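Local coordinates for protein PA1221 (Pseudomonas aeruginosa, PDB 4DG8) that combines an AMP-binding domain of the ANL superfamily with a phosphopantetheine attachment region, and binds adenosine monophosphate, at residues Q204-V209 and C231-D236; R191-Q196 and A225-G230; A181-H186 and G373-A378. All blocks are in the same frame, centred on the assembly; numbering follows the deposited sequence.

How the contacts relate
Contacts 1 and 3 are both strand pairings in buried parts of the AMP-binding region, on opposite sides of the chain's centre. Contact 1 is parallel, closes a beta-alpha-beta unit and has two mostly apolar faces, one of which also carries an arginine. Contact 3 is antiparallel and shorter, with an asparagine side chain adding a bond to the backbone pairing. Contact 2 is smaller and only partly buried. It joins the C-terminal end of helix 186-193 to segment 225-230, and one amide does most of its polar work. Contacts 1 and 2 share the unit around helix 217-226 and touch directly. Strand 180-185 of contact 3 runs straight into helix 186-193 of contact 2.

Contact 1: residues Q204-V209 and C231-D236; sequences QMRFLV and CCVLND
The guanidinium of R206 has C231 CB over one face, offset toward the rim, with R206 NH1 3.7 Å from C231 CB. V233 CG2 approaches the same arginine lower down, at CB. The other flat group is the ring of F207, which has its own neighbour M205 at the edge, with CE in the ring plane. R206, L208, C231 and V233 lie on one face of the sheet. F207, V209, C232 and L234 lie on the other.

On that second face V209 is the central contact. Its CG1 is anti to the backbone N (chi1 172°), which sets CG1 3.9 Å from L234 CD2. V209 CG2 meets C232 CB at 3.8 Å. V209 and L234 lie side by side and point the same way, with V209 CB 3.8 Å from L234 CD2.

The strands pair in parallel, with an angle of 33° between their directions. C231 N bonds to M205 O at 3.0 Å, and F207 N returns a bond to C231 O. V233 N then bonds to F207 O at 2.8 Å. The bond from V209 N to V233 O is 2.9 Å long and nearly straight, at 174°. N235 N closes the ladder on V209 O. R206 CA adds a CA-H...O contact to C231 O at 3.4 Å.

Helix 217-226 links the two strands, and its I222, A225 and L226 pack on V209 and C232. This is a beta-alpha-beta crossover.

The polar end of R206 is held from outside by E44 in a salt bridge and by the carbonyl of R252. Both faces are thus mostly apolar, L208 packing on helix 242-250. R206 adds a charge to one of them, probably balanced in part by E44.

Contact 2: residues R191-Q196 and A225-G230; sequences RLCLGQ and ALLNGG
The C-terminal end of helix 186-193 meets segment 225-230 here, and N228 makes the link to C193, the last residue of that helix. N228 ND2 donates to C193 O over 3.1 Å, at an almost straight 169°. C193 O lies in the amide plane of N228. At the acceptor, the donor stands above the carbonyl plane, 37° out of it.

N228 CG is anti to its own carbonyl carbon, beside the backbone N (chi1 -63°), and from there the amide end comes nearer to C193 O. ND2 has a second acceptor in G224 O of helix 217-226. The amide thus bridges G224 O and C193 O.

The other amide atom, OD1, faces a water that also takes a bond from G195 N. The water lies 2.5 Å from N228 OD1, which is unusually short, so the details of this bridge are doubtful.

The apolar part is small. L194 CD2 lies 4.0 Å from L227 CB, and beside it C193 CB meets L227 CD1 at 4.3 Å, a loose touch. L194 CD2 also packs in van der Waals contact on L227 O, at 3.6 Å. L194 passes N228 at a slant.

Segment 225-230 is held from within by A225 O. It accepts from N228 N at 2.9 Å and from G230 N at 2.8 Å, and the two donors come from opposite faces of its plane.

Helix 29-39 flanks the contact. Its R32 touches L194 and N228 and bonds to L227 O, while V29 and F33 pack on L227. W223 of helix 217-226 packs on C193. A225 and L226 lie against C232 of strand 231-234, which follows in the chain.

Contact 3: residues A181-H186 and G373-A378; sequences AIACTH and GYRNDA
A181 is gripped tightly by the turn Y374-D377, while the side chain of R375 leads away from the strand. The tight part centres on A181, whose backbone N and O are both bonded. A181 O accepts from R375 N in a short bond of 2.6 Å, and Y374 CA adds a CA-H...O contact to A181 O at 3.0 Å. N376 OD1 takes A181 N at 2.9 Å, with the donor above its carbonyl plane. N376 CG stands between the backbone N and the carbonyl carbon (chi1 71°), and from there the amide end comes nearer to A181 N. Its ND2 turns to Q122 and to P179 O.

A183 N donates to G373 O at 3.0 Å, but strand 373-374 is only weakly bonded.

I182 and Y374 lie side by side and point the same way, I182 CG1 being 3.6 Å from Y374 CE1. The ring's OH bonds to E313. The I182 side chain is about 6 Å from the bound AMP.

The solvent side is looser. R375 CB rests 4.0 Å from A181 CB, but the rest of this exposed side chain runs outward, and NH1 bonds to Q372.

The turn is type I, with D377 N bonded to Y374 O. D377 then N-caps helix 378-384 and forms salt bridges to K180 and R380. Strand 373-374 is an outermost strand of its mixed sheet. It pairs antiparallel with 180-185, whose other neighbour is 166-172.

Contact 1: residues Q204-V209 and C231-D236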
loop_
_atom_site.group_PDB
_atom_site.type_symbol
_atom_site.label_atom_id
_atom_site.label_comp_id
_atom_site.label_asym_id
_atom_site.label_seq_id
_atom_site.Cartn_x
_atom_site.Cartn_y
_atom_site.Cartn_z
ATOM N N GLN A 204 -11.655 12.596 -16.044
ATOM C CA GLN A 204 -10.290 12.562 -16.587
ATOM C C GLN A 204 -9.341 11.674 -15.797
ATOM O O GLN A 204 -8.216 11.404 -16.247
ATOM C CB GLN A 204 -9.678 13.969 -16.697
ATOM C CG GLN A 204 -10.314 14.868 -17.744
ATOM C CD GLN A 204 -9.329 15.897 -18.271
ATOM O OE1 GLN A 204 -9.092 16.936 -17.641
ATOM N NE2 GLN A 204 -8.728 15.599 -19.426
ATOM N N MET A 205 -9.777 11.250 -14.615
ATOM C CA MET A 205 -9.019 10.293 -13.818
ATOM C C MET A 205 -7.547 10.684 -13.732
ATOM O O MET A 205 -6.668 9.872 -14.046
ATOM C CB MET A 205 -9.175 8.870 -14.372
ATOM C CG MET A 205 -10.614 8.338 -14.270
ATOM S SD MET A 205 -11.103 8.241 -12.547
ATOM C CE MET A 205 -10.567 6.573 -12.130
ATOM N N ARG A 206 -7.258 11.916 -13.302
ATOM C CA ARG A 206 -5.859 12.300 -13.235
ATOM C C ARG A 206 -5.379 12.126 -11.803
ATOM O O ARG A 206 -5.542 13.002 -10.946
ATOM C CB ARG A 206 -5.683 13.741 -13.716
ATOM C CG ARG A 206 -6.091 13.947 -15.187
ATOM C CD ARG A 206 -5.970 15.399 -15.625
ATOM N NE ARG A 206 -4.581 15.860 -15.633
ATOM C CZ ARG A 206 -3.740 15.731 -16.656
ATOM N NH1 ARG A 206 -4.114 15.122 -17.773
ATOM N NH2 ARG A 206 -2.504 16.193 -16.554
ATOM N N PHE A 207 -4.685 11.012 -11.588
ATOM C CA PHE A 207 -4.325 10.580 -10.247
ATOM C C PHE A 207 -2.973 11.107 -9.849
ATOM O O PHE A 207 -2.014 10.996 -10.604
ATOM C CB PHE A 207 -4.314 9.051 -10.139
ATOM C CG PHE A 207 -5.583 8.488 -9.632
ATOM C CD1 PHE A 207 -6.610 8.162 -10.510
ATOM C CD2 PHE A 207 -5.782 8.319 -8.274
ATOM C CE1 PHE A 207 -7.801 7.661 -10.036
ATOM C CE2 PHE A 207 -6.978 7.808 -7.794
ATOM C CZ PHE A 207 -7.978 7.478 -8.668
ATOM N N LEU A 208 -2.915 11.696 -8.661
ATOM C CA LEU A 208 -1.658 11.995 -8.033
ATOM C C LEU A 208 -0.958 10.663 -7.777
ATOM O O LEU A 208 -1.527 9.766 -7.159
ATOM C CB LEU A 208 -1.908 12.711 -6.710
ATOM C CG LEU A 208 -0.656 12.895 -5.854
ATOM C CD1 LEU A 208 0.315 13.798 -6.575
ATOM C CD2 LEU A 208 -1.008 13.473 -4.493
ATOM N N VAL A 209 0.257 10.527 -8.285
ATOM C CA VAL A 209 1.086 9.375 -7.976
ATOM C C VAL A 209 2.171 9.821 -7.013
ATOM O O VAL A 209 3.090 10.555 -7.378
ATOM C CB VAL A 209 1.716 8.760 -9.234
ATOM C CG1 VAL A 209 2.760 7.666 -8.850
ATOM C CG2 VAL A 209 0.639 8.213 -10.144
ATOM N N CYS A 231 -4.608 9.839 -16.290
ATOM C CA CYS A 231 -3.200 10.226 -16.315
ATOM C C CYS A 231 -2.521 10.042 -14.969
ATOM O O CYS A 231 -3.047 10.442 -13.931
ATOM C CB CYS A 231 -3.036 11.687 -16.761
ATOM S SG CYS A 231 -1.304 12.204 -16.957
ATOM N N CYS A 232 -1.336 9.448 -14.994
ATOM C CA CYS A 232 -0.545 9.379 -13.790
ATOM C C CYS A 232 0.193 10.702 -13.694
ATOM O O CYS A 232 1.098 10.983 -14.484
ATOM C CB CYS A 232 0.476 8.240 -13.911
ATOM S SG CYS A 232 -0.285 6.626 -13.816
ATOM N N VAL A 233 -0.160 11.488 -12.685
ATOM C CA VAL A 233 0.501 12.758 -12.456
ATOM C C VAL A 233 1.515 12.498 -11.358
ATOM O O VAL A 233 1.172 12.459 -10.171
ATOM C CB VAL A 233 -0.517 13.794 -11.946
ATOM C CG1 VAL A 233 0.139 15.148 -11.786
ATOM C CG2 VAL A 233 -1.702 13.887 -12.921
ATOM N N LEU A 234 2.780 12.403 -11.754
ATOM C CA LEU A 234 3.807 11.882 -10.862
ATOM C C LEU A 234 4.275 12.998 -9.971
ATOM O O LEU A 234 4.538 14.101 -10.456
ATOM C CB LEU A 234 5.008 11.367 -11.661
ATOM C CG LEU A 234 4.780 10.349 -12.779
ATOM C CD1 LEU A 234 6.137 9.918 -13.372
ATOM C CD2 LEU A 234 3.998 9.145 -12.279
ATOM N N ASN A 235 4.450 12.725 -8.684
ATOM C CA ASN A 235 5.063 13.741 -7.871
ATOM C C ASN A 235 6.560 13.521 -7.937
ATOM O O ASN A 235 7.126 12.724 -7.183
ATOM C CB ASN A 235 4.619 13.616 -6.406
ATOM C CG ASN A 235 5.440 14.520 -5.471
ATOM O OD1 ASN A 235 6.034 15.497 -5.916
ATOM N ND2 ASN A 235 5.481 14.184 -4.184
ATOM N N ASP A 236 7.185 14.284 -8.829
ATOM C CA ASP A 236 8.638 14.443 -8.926
ATOM C C ASP A 236 9.098 15.786 -8.361
ATOM O O ASP A 236 10.192 16.255 -8.675
ATOM C CB ASP A 236 9.151 14.207 -10.353
ATOM C CG ASP A 236 8.345 14.956 -11.390
ATOM O OD1 ASP A 236 7.585 15.879 -10.995
ATOM O OD2 ASP A 236 8.486 14.625 -12.585
#

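Contact 2: residues R191-Q196 and A225-G230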
loop_
_atom_site.group_PDB
_atom_site.type_symbol
_atom_site.label_atom_id
_atom_site.label_comp_id
_atom_site.label_asym_id
_atom_site.label_seq_id
_atom_site.Cartn_x
_atom_site.Cartn_y
_atom_site.Cartn_z
ATOM N N ARG A 191 -10.029 -5.632 -10.541
ATOM C CA ARG A 191 -11.246 -5.555 -9.725
ATOM C C ARG A 191 -11.203 -4.282 -8.885
ATOM O O ARG A 191 -12.225 -3.610 -8.732
ATOM C CB ARG A 191 -11.479 -6.809 -8.860
ATOM C CG ARG A 191 -10.736 -6.843 -7.487
ATOM C CD ARG A 191 -11.509 -5.999 -6.462
ATOM N NE ARG A 191 -11.286 -6.355 -5.058
ATOM C CZ ARG A 191 -10.205 -6.015 -4.354
ATOM N NH1 ARG A 191 -9.201 -5.349 -4.925
ATOM N NH2 ARG A 191 -10.108 -6.366 -3.080
ATOM N N LEU A 192 -10.022 -3.938 -8.372
ATOM C CA LEU A 192 -9.888 -2.698 -7.616
ATOM C C LEU A 192 -10.262 -1.472 -8.459
ATOM O O LEU A 192 -10.953 -0.558 -7.978
ATOM C CB LEU A 192 -8.442 -2.527 -7.078
ATOM C CG LEU A 192 -8.145 -1.170 -6.397
ATOM C CD1 LEU A 192 -8.985 -1.019 -5.123
ATOM C CD2 LEU A 192 -6.657 -0.974 -6.105
ATOM N N CYS A 193 -9.765 -1.431 -9.698
ATOM C CA CYS A 193 -9.828 -0.188 -10.480
ATOM C C CYS A 193 -11.033 0.037 -11.399
ATOM O O CYS A 193 -11.265 1.164 -11.835
ATOM C CB CYS A 193 -8.537 -0.012 -11.292
ATOM S SG CYS A 193 -7.028 -0.056 -10.290
ATOM N N LEU A 194 -11.807 -1.008 -11.672
ATOM C CA LEU A 194 -12.862 -0.928 -12.680
ATOM C C LEU A 194 -14.274 -1.039 -12.085
ATOM O O LEU A 194 -14.522 -1.854 -11.193
ATOM C CB LEU A 194 -12.682 -2.028 -13.746
ATOM C CG LEU A 194 -11.387 -2.171 -14.562
ATOM C CD1 LEU A 194 -11.635 -3.156 -15.716
ATOM C CD2 LEU A 194 -10.878 -0.834 -15.105
ATOM N N GLY A 195 -15.201 -0.234 -12.604
ATOM C CA GLY A 195 -16.598 -0.321 -12.217
ATOM C C GLY A 195 -16.893 0.108 -10.785
ATOM O O GLY A 195 -17.877 -0.325 -10.175
ATOM N N GLN A 196 -16.062 0.974 -10.228
ATOM C CA GLN A 196 -16.275 1.348 -8.832
ATOM C C GLN A 196 -16.966 2.709 -8.694
ATOM O O GLN A 196 -16.514 3.723 -9.248
ATOM C CB GLN A 196 -14.950 1.314 -8.056
ATOM C CG GLN A 196 -14.216 -0.011 -8.165
ATOM C CD GLN A 196 -14.731 -1.075 -7.202
ATOM O OE1 GLN A 196 -15.728 -0.878 -6.479
ATOM N NE2 GLN A 196 -14.044 -2.219 -7.184
ATOM N N ALA A 225 -5.633 5.294 -12.671
ATOM C CA ALA A 225 -5.499 6.109 -13.880
ATOM C C ALA A 225 -5.392 5.289 -15.150
ATOM O O ALA A 225 -6.235 5.406 -16.056
ATOM C CB ALA A 225 -4.268 7.008 -13.779
ATOM N N LEU A 226 -4.361 4.445 -15.219
ATOM C CA LEU A 226 -4.014 3.849 -16.511
ATOM C C LEU A 226 -5.065 2.856 -17.013
ATOM O O LEU A 226 -5.200 2.635 -18.212
ATOM C CB LEU A 226 -2.636 3.174 -16.462
ATOM C CG LEU A 226 -1.425 4.090 -16.246
ATOM C CD1 LEU A 226 -0.174 3.248 -16.104
ATOM C CD2 LEU A 226 -1.282 5.061 -17.421
ATOM N N LEU A 227 -5.795 2.233 -16.100
ATOM C CA LEU A 227 -6.809 1.278 -16.526
ATOM C C LEU A 227 -8.129 1.980 -16.876
ATOM O O LEU A 227 -9.078 1.358 -17.361
ATOM C CB LEU A 227 -6.992 0.171 -15.470
ATOM C CG LEU A 227 -5.711 -0.625 -15.210
ATOM C CD1 LEU A 227 -5.990 -1.770 -14.252
ATOM C CD2 LEU A 227 -5.088 -1.151 -16.532
ATOM N N ASN A 228 -8.205 3.271 -16.564
ATOM C CA ASN A 228 -9.320 4.117 -17.000
ATOM C C ASN A 228 -9.100 5.148 -18.117
ATOM O O ASN A 228 -9.982 5.968 -18.375
ATOM C CB ASN A 228 -10.076 4.680 -15.799
ATOM C CG ASN A 228 -10.701 3.577 -14.982
ATOM O OD1 ASN A 228 -11.697 2.973 -15.398
ATOM N ND2 ASN A 228 -10.081 3.251 -13.846
ATOM N N GLY A 229 -7.920 5.151 -18.733
ATOM C CA GLY A 229 -7.627 6.155 -19.750
ATOM C C GLY A 229 -7.279 7.505 -19.128
ATOM O O GLY A 229 -7.298 8.538 -19.809
ATOM N N GLY A 230 -6.959 7.489 -17.835
ATOM C CA GLY A 230 -6.583 8.691 -17.098
ATOM C C GLY A 230 -5.088 8.944 -17.146
ATOM O O GLY A 230 -4.372 8.347 -17.957
HETATM O O HOH W 1 -13.770 1.672 -14.875
#

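Contact 3: residues A181-H186 and G373-A378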
loop_
_atom_site.group_PDB
_atom_site.type_symbol
_atom_site.label_atom_id
_atom_site.label_comp_id
_atom_site.label_asym_id
_atom_site.label_seq_id
_atom_site.Cartn_x
_atom_site.Cartn_y
_atom_site.Cartn_z
ATOM N N ALA A 181 5.915 -12.112 2.213
ATOM C CA ALA A 181 5.656 -11.622 0.862
ATOM C C ALA A 181 4.228 -11.912 0.415
ATOM O O ALA A 181 3.845 -13.067 0.286
ATOM C CB ALA A 181 6.635 -12.236 -0.101
ATOM N N ILE A 182 3.457 -10.853 0.168
ATOM C CA ILE A 182 2.082 -10.997 -0.305
ATOM C C ILE A 182 2.007 -10.924 -1.823
ATOM O O ILE A 182 2.336 -9.903 -2.410
ATOM C CB ILE A 182 1.161 -9.929 0.328
ATOM C CG1 ILE A 182 1.074 -10.144 1.842
ATOM C CG2 ILE A 182 -0.233 -9.935 -0.331
ATOM C CD1 ILE A 182 0.496 -8.933 2.624
ATOM N N ALA A 183 1.598 -12.014 -2.469
ATOM C CA ALA A 183 1.526 -11.993 -3.936
ATOM C C ALA A 183 0.127 -11.644 -4.374
ATOM O O ALA A 183 -0.828 -12.373 -4.107
ATOM C CB ALA A 183 1.989 -13.315 -4.560
ATOM N N CYS A 184 0.019 -10.499 -5.032
ATOM C CA CYS A 184 -1.246 -9.981 -5.508
ATOM C C CYS A 184 -1.372 -10.228 -7.011
ATOM O O CYS A 184 -0.398 -10.285 -7.732
ATOM C CB CYS A 184 -1.401 -8.502 -5.171
ATOM S SG CYS A 184 -1.642 -8.256 -3.357
ATOM N N THR A 185 -2.605 -10.354 -7.459
ATOM C CA THR A 185 -2.943 -10.990 -8.712
ATOM C C THR A 185 -3.365 -9.873 -9.686
ATOM O O THR A 185 -3.701 -8.780 -9.247
ATOM C CB THR A 185 -4.093 -11.944 -8.374
ATOM O OG1 THR A 185 -3.866 -13.248 -8.913
ATOM C CG2 THR A 185 -5.417 -11.372 -8.761
ATOM N N HIS A 186 -3.246 -10.099 -10.991
ATOM C CA HIS A 186 -3.840 -9.195 -11.987
ATOM C C HIS A 186 -5.325 -8.851 -11.685
ATOM O O HIS A 186 -5.741 -7.676 -11.745
ATOM C CB HIS A 186 -3.714 -9.789 -13.403
ATOM C CG HIS A 186 -2.372 -9.575 -14.047
ATOM N ND1 HIS A 186 -2.202 -8.759 -15.150
ATOM C CD2 HIS A 186 -1.149 -10.097 -13.771
ATOM C CE1 HIS A 186 -0.925 -8.768 -15.510
ATOM N NE2 HIS A 186 -0.262 -9.560 -14.680
ATOM N N GLY A 373 -1.407 -15.548 -1.821
ATOM C CA GLY A 373 -0.984 -15.959 -0.491
ATOM C C GLY A 373 0.343 -15.338 -0.105
ATOM O O GLY A 373 0.781 -14.372 -0.730
ATOM N N TYR A 374 0.995 -15.890 0.912
ATOM C CA TYR A 374 2.310 -15.388 1.284
ATOM C C TYR A 374 3.304 -16.195 0.502
ATOM O O TYR A 374 3.488 -17.379 0.757
ATOM C CB TYR A 374 2.560 -15.544 2.777
ATOM C CG TYR A 374 1.565 -14.773 3.594
ATOM C CD1 TYR A 374 1.596 -13.377 3.628
ATOM C CD2 TYR A 374 0.584 -15.430 4.317
ATOM C CE1 TYR A 374 0.669 -12.659 4.360
ATOM C CE2 TYR A 374 -0.345 -14.720 5.059
ATOM C CZ TYR A 374 -0.297 -13.338 5.073
ATOM O OH TYR A 374 -1.217 -12.636 5.815
ATOM N N ARG A 375 3.948 -15.535 -0.451
ATOM C CA ARG A 375 4.748 -16.224 -1.448
ATOM C C ARG A 375 5.834 -17.044 -0.765
ATOM O O ARG A 375 6.201 -18.133 -1.217
ATOM C CB ARG A 375 5.360 -15.196 -2.406
ATOM C CG ARG A 375 6.051 -15.799 -3.611
ATOM C CD ARG A 375 5.040 -16.324 -4.646
ATOM N NE ARG A 375 5.777 -16.698 -5.843
ATOM C CZ ARG A 375 5.265 -17.273 -6.927
ATOM N NH1 ARG A 375 3.963 -17.549 -7.008
ATOM N NH2 ARG A 375 6.072 -17.551 -7.945
ATOM N N ASN A 376 6.334 -16.507 0.342
ATOM C CA ASN A 376 7.398 -17.135 1.108
ATOM C C ASN A 376 7.000 -17.897 2.383
ATOM O O ASN A 376 7.886 -18.339 3.128
ATOM C CB ASN A 376 8.483 -16.103 1.430
ATOM C CG ASN A 376 8.025 -15.088 2.440
ATOM O OD1 ASN A 376 6.824 -14.829 2.572
ATOM N ND2 ASN A 376 8.979 -14.520 3.189
ATOM N N ASP A 377 5.707 -17.983 2.695
ATOM C CA ASP A 377 5.291 -18.776 3.866
ATOM C C ASP A 377 4.041 -19.614 3.567
ATOM O O ASP A 377 2.911 -19.110 3.660
ATOM C CB ASP A 377 4.987 -17.800 5.009
ATOM C CG ASP A 377 4.896 -18.473 6.378
ATOM O OD1 ASP A 377 4.571 -19.676 6.461
ATOM O OD2 ASP A 377 5.151 -17.766 7.377
ATOM N N ALA A 378 4.229 -20.910 3.352
ATOM C CA ALA A 378 3.129 -21.771 2.933
ATOM C C ALA A 378 2.199 -22.037 4.113
ATOM O O ALA A 378 0.974 -21.987 3.978
ATOM C CB ALA A 378 3.667 -23.098 2.371
#